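Long-range contact in glutathione S-transferase (Bombyx mori, PDB 4E8H), which probably catalyses the conjugation of glutathione to electrophilic compounds and works as a homodimer: residues Q101-F105 with W142-F146. Residues are numbered along the deposited sequence; the frame is centred on the assembly and turned at random.
Sequences QRLNF and WLNTF
Phe146 projects from one helix into a hollow whose walls are the side chains of Phe105 and Arg102 on the other. Its CE2 corner presses end-on into the middle of the Phe105 ring, 3.4 Å above that plane, giving an edge-to-face pair with centroids 4.8 Å apart and planes at 70°. The Arg102 guanidinium lies flat on a face of Phe146, planes only 7° apart, as an off-centre cation-pi stack with CZ 4.2 Å from the ring centroid. A bend at chi2 (-65°) brings the arginine chain round over that ring. Arg102 NE bonds to Val153 O, which helps fix the guanidinium's rotation. An alanine in place of Arg102 would probably bare this face of Phe146, leave the ring freer to shift and deprive Val153 O of this donor. The far rim of the Phe105 ring meets both Leu143, CE2 against CB, and Trp142, with Phe105 CE1 4.1 Å from Trp142 CE3. These large side chains bridge two nearly antiparallel helices, 93-124 and 130-146, whose local axes stand 12.7 Å apart in the all-helical C-terminal domain; helix 160-174 packs against Arg102 and Leu143, and Gln55 of the second subunit against Phe105.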
ATOM      1  N   GLN B 101      -3.488  -3.385  -7.068  1.00  7.59           N
ATOM      2  CA  GLN B 101      -4.664  -3.396  -6.196  1.00  7.42           C
ATOM      3  C   GLN B 101      -4.556  -4.484  -5.122  1.00  7.04           C
ATOM      4  O   GLN B 101      -4.898  -4.244  -3.962  1.00  6.82           O
ATOM      5  CB  GLN B 101      -5.961  -3.536  -7.003  1.00  7.57           C
ATOM      6  CG  GLN B 101      -7.234  -3.636  -6.154  1.00  8.66           C
ATOM      7  CD  GLN B 101      -7.568  -5.065  -5.758  1.00 10.16           C
ATOM      8  OE1 GLN B 101      -7.495  -5.980  -6.578  1.00 10.91           O
ATOM      9  NE2 GLN B 101      -7.942  -5.263  -4.497  1.00 10.48           N
ATOM     10  N   ARG B 102      -4.084  -5.669  -5.511  1.00  6.74           N
ATOM     11  CA  ARG B 102      -3.918  -6.775  -4.566  1.00  6.59           C
ATOM     12  C   ARG B 102      -2.853  -6.453  -3.514  1.00  6.50           C
ATOM     13  O   ARG B 102      -3.010  -6.808  -2.344  1.00  6.38           O
ATOM     14  CB  ARG B 102      -3.597  -8.092  -5.287  1.00  6.64           C
ATOM     15  CG  ARG B 102      -4.635  -8.545  -6.327  1.00  7.07           C
ATOM     16  CD  ARG B 102      -5.998  -8.879  -5.714  1.00  7.66           C
ATOM     17  NE  ARG B 102      -6.783  -9.748  -6.591  1.00  8.16           N
ATOM     18  CZ  ARG B 102      -7.956  -9.439  -7.141  1.00  8.40           C
ATOM     19  NH1 ARG B 102      -8.535  -8.268  -6.907  1.00  8.42           N
ATOM     20  NH2 ARG B 102      -8.563 -10.323  -7.921  1.00  8.65           N
ATOM     21  N   LEU B 103      -1.786  -5.768  -3.933  1.00  6.43           N
ATOM     22  CA  LEU B 103      -0.737  -5.313  -3.016  1.00  6.52           C
ATOM     23  C   LEU B 103      -1.247  -4.263  -2.024  1.00  6.62           C
ATOM     24  O   LEU B 103      -0.914  -4.319  -0.838  1.00  6.54           O
ATOM     25  CB  LEU B 103       0.483  -4.788  -3.786  1.00  6.37           C
ATOM     26  CG  LEU B 103       1.369  -5.824  -4.491  1.00  6.53           C
ATOM     27  CD1 LEU B 103       2.334  -5.147  -5.457  1.00  6.43           C
ATOM     28  CD2 LEU B 103       2.130  -6.692  -3.491  1.00  6.21           C
ATOM     29  N   ASN B 104      -2.049  -3.317  -2.514  1.00  6.85           N
ATOM     30  CA  ASN B 104      -2.726  -2.344  -1.654  1.00  7.22           C
ATOM     31  C   ASN B 104      -3.775  -3.002  -0.751  1.00  7.29           C
ATOM     32  O   ASN B 104      -3.937  -2.606   0.407  1.00  7.23           O
ATOM     33  CB  ASN B 104      -3.345  -1.208  -2.480  1.00  7.41           C
ATOM     34  CG  ASN B 104      -2.328  -0.142  -2.880  1.00  8.28           C
ATOM     35  OD1 ASN B 104      -2.537   1.047  -2.641  1.00 10.00           O
ATOM     36  ND2 ASN B 104      -1.225  -0.565  -3.491  1.00  9.26           N
ATOM     37  N   PHE B 105      -4.476  -4.006  -1.282  1.00  7.36           N
ATOM     38  CA  PHE B 105      -5.374  -4.840  -0.477  1.00  7.46           C
ATOM     39  C   PHE B 105      -4.600  -5.485   0.669  1.00  7.57           C
ATOM     40  O   PHE B 105      -5.025  -5.428   1.821  1.00  7.47           O
ATOM     41  CB  PHE B 105      -6.044  -5.917  -1.344  1.00  7.46           C
ATOM     42  CG  PHE B 105      -6.836  -6.939  -0.560  1.00  7.57           C
ATOM     43  CD1 PHE B 105      -8.106  -6.640  -0.073  1.00  7.35           C
ATOM     44  CD2 PHE B 105      -6.313  -8.210  -0.326  1.00  7.53           C
ATOM     45  CE1 PHE B 105      -8.837  -7.586   0.646  1.00  7.41           C
ATOM     46  CE2 PHE B 105      -7.037  -9.163   0.391  1.00  7.40           C
ATOM     47  CZ  PHE B 105      -8.301  -8.851   0.877  1.00  7.28           C
ATOM     48  N   TRP B 142     -13.398 -11.709   1.226  1.00  6.44           N
ATOM     49  CA  TRP B 142     -12.997 -10.958   0.036  1.00  6.49           C
ATOM     50  C   TRP B 142     -11.872 -11.647  -0.743  1.00  6.43           C
ATOM     51  O   TRP B 142     -11.956 -11.769  -1.968  1.00  6.52           O
ATOM     52  CB  TRP B 142     -12.584  -9.528   0.396  1.00  6.50           C
ATOM     53  CG  TRP B 142     -13.699  -8.650   0.902  1.00  6.76           C
ATOM     54  CD1 TRP B 142     -15.027  -8.734   0.584  1.00  6.65           C
ATOM     55  CD2 TRP B 142     -13.570  -7.530   1.790  1.00  6.90           C
ATOM     56  NE1 TRP B 142     -15.733  -7.750   1.234  1.00  7.07           N
ATOM     57  CE2 TRP B 142     -14.864  -6.995   1.977  1.00  6.96           C
ATOM     58  CE3 TRP B 142     -12.488  -6.932   2.451  1.00  6.96           C
ATOM     59  CZ2 TRP B 142     -15.107  -5.886   2.799  1.00  7.16           C
ATOM     60  CZ3 TRP B 142     -12.729  -5.830   3.267  1.00  7.11           C
ATOM     61  CH2 TRP B 142     -14.030  -5.320   3.433  1.00  7.17           C
ATOM     62  N   LEU B 143     -10.828 -12.090  -0.042  1.00  6.31           N
ATOM     63  CA  LEU B 143      -9.732 -12.827  -0.684  1.00  6.19           C
ATOM     64  C   LEU B 143     -10.244 -14.094  -1.366  1.00  6.26           C
ATOM     65  O   LEU B 143      -9.851 -14.400  -2.497  1.00  6.03           O
ATOM     66  CB  LEU B 143      -8.620 -13.167   0.316  1.00  6.09           C
ATOM     67  CG  LEU B 143      -7.422 -13.993  -0.181  1.00  5.86           C
ATOM     68  CD1 LEU B 143      -6.643 -13.295  -1.300  1.00  5.20           C
ATOM     69  CD2 LEU B 143      -6.501 -14.331   0.979  1.00  5.88           C
ATOM     70  N   ASN B 144     -11.123 -14.819  -0.676  1.00  6.43           N
ATOM     71  CA  ASN B 144     -11.758 -15.997  -1.257  1.00  6.87           C
ATOM     72  C   ASN B 144     -12.506 -15.655  -2.547  1.00  7.31           C
ATOM     73  O   ASN B 144     -12.450 -16.409  -3.521  1.00  7.35           O
ATOM     74  CB  ASN B 144     -12.701 -16.670  -0.257  1.00  6.60           C
ATOM     75  CG  ASN B 144     -13.103 -18.063  -0.696  1.00  6.49           C
ATOM     76  OD1 ASN B 144     -12.303 -18.998  -0.643  1.00  6.06           O
ATOM     77  ND2 ASN B 144     -14.346 -18.209  -1.140  1.00  5.58           N
ATOM     78  N   THR B 145     -13.190 -14.513  -2.548  1.00  8.00           N
ATOM     79  CA  THR B 145     -13.902 -14.025  -3.730  1.00  8.76           C
ATOM     80  C   THR B 145     -12.938 -13.623  -4.850  1.00  9.27           C
ATOM     81  O   THR B 145     -13.201 -13.906  -6.020  1.00  9.36           O
ATOM     82  CB  THR B 145     -14.862 -12.862  -3.372  1.00  8.70           C
ATOM     83  OG1 THR B 145     -15.784 -13.308  -2.373  1.00  8.83           O
ATOM     84  CG2 THR B 145     -15.652 -12.385  -4.594  1.00  8.84           C
ATOM     85  N   PHE B 146     -11.821 -12.983  -4.494  1.00  9.96           N
ATOM     86  CA  PHE B 146     -10.806 -12.598  -5.485  1.00 10.63           C
ATOM     87  C   PHE B 146     -10.314 -13.822  -6.252  1.00 11.30           C
ATOM     88  O   PHE B 146      -9.962 -13.727  -7.429  1.00 11.34           O
ATOM     89  CB  PHE B 146      -9.600 -11.890  -4.842  1.00 10.45           C
ATOM     90  CG  PHE B 146      -9.922 -10.569  -4.179  1.00 10.16           C
ATOM     91  CD1 PHE B 146     -11.128  -9.908  -4.411  1.00  9.85           C
ATOM     92  CD2 PHE B 146      -8.987  -9.971  -3.338  1.00  9.74           C
ATOM     93  CE1 PHE B 146     -11.407  -8.691  -3.790  1.00  9.99           C
ATOM     94  CE2 PHE B 146      -9.253  -8.753  -2.721  1.00  9.84           C
ATOM     95  CZ  PHE B 146     -10.466  -8.112  -2.947  1.00  9.85           C
TER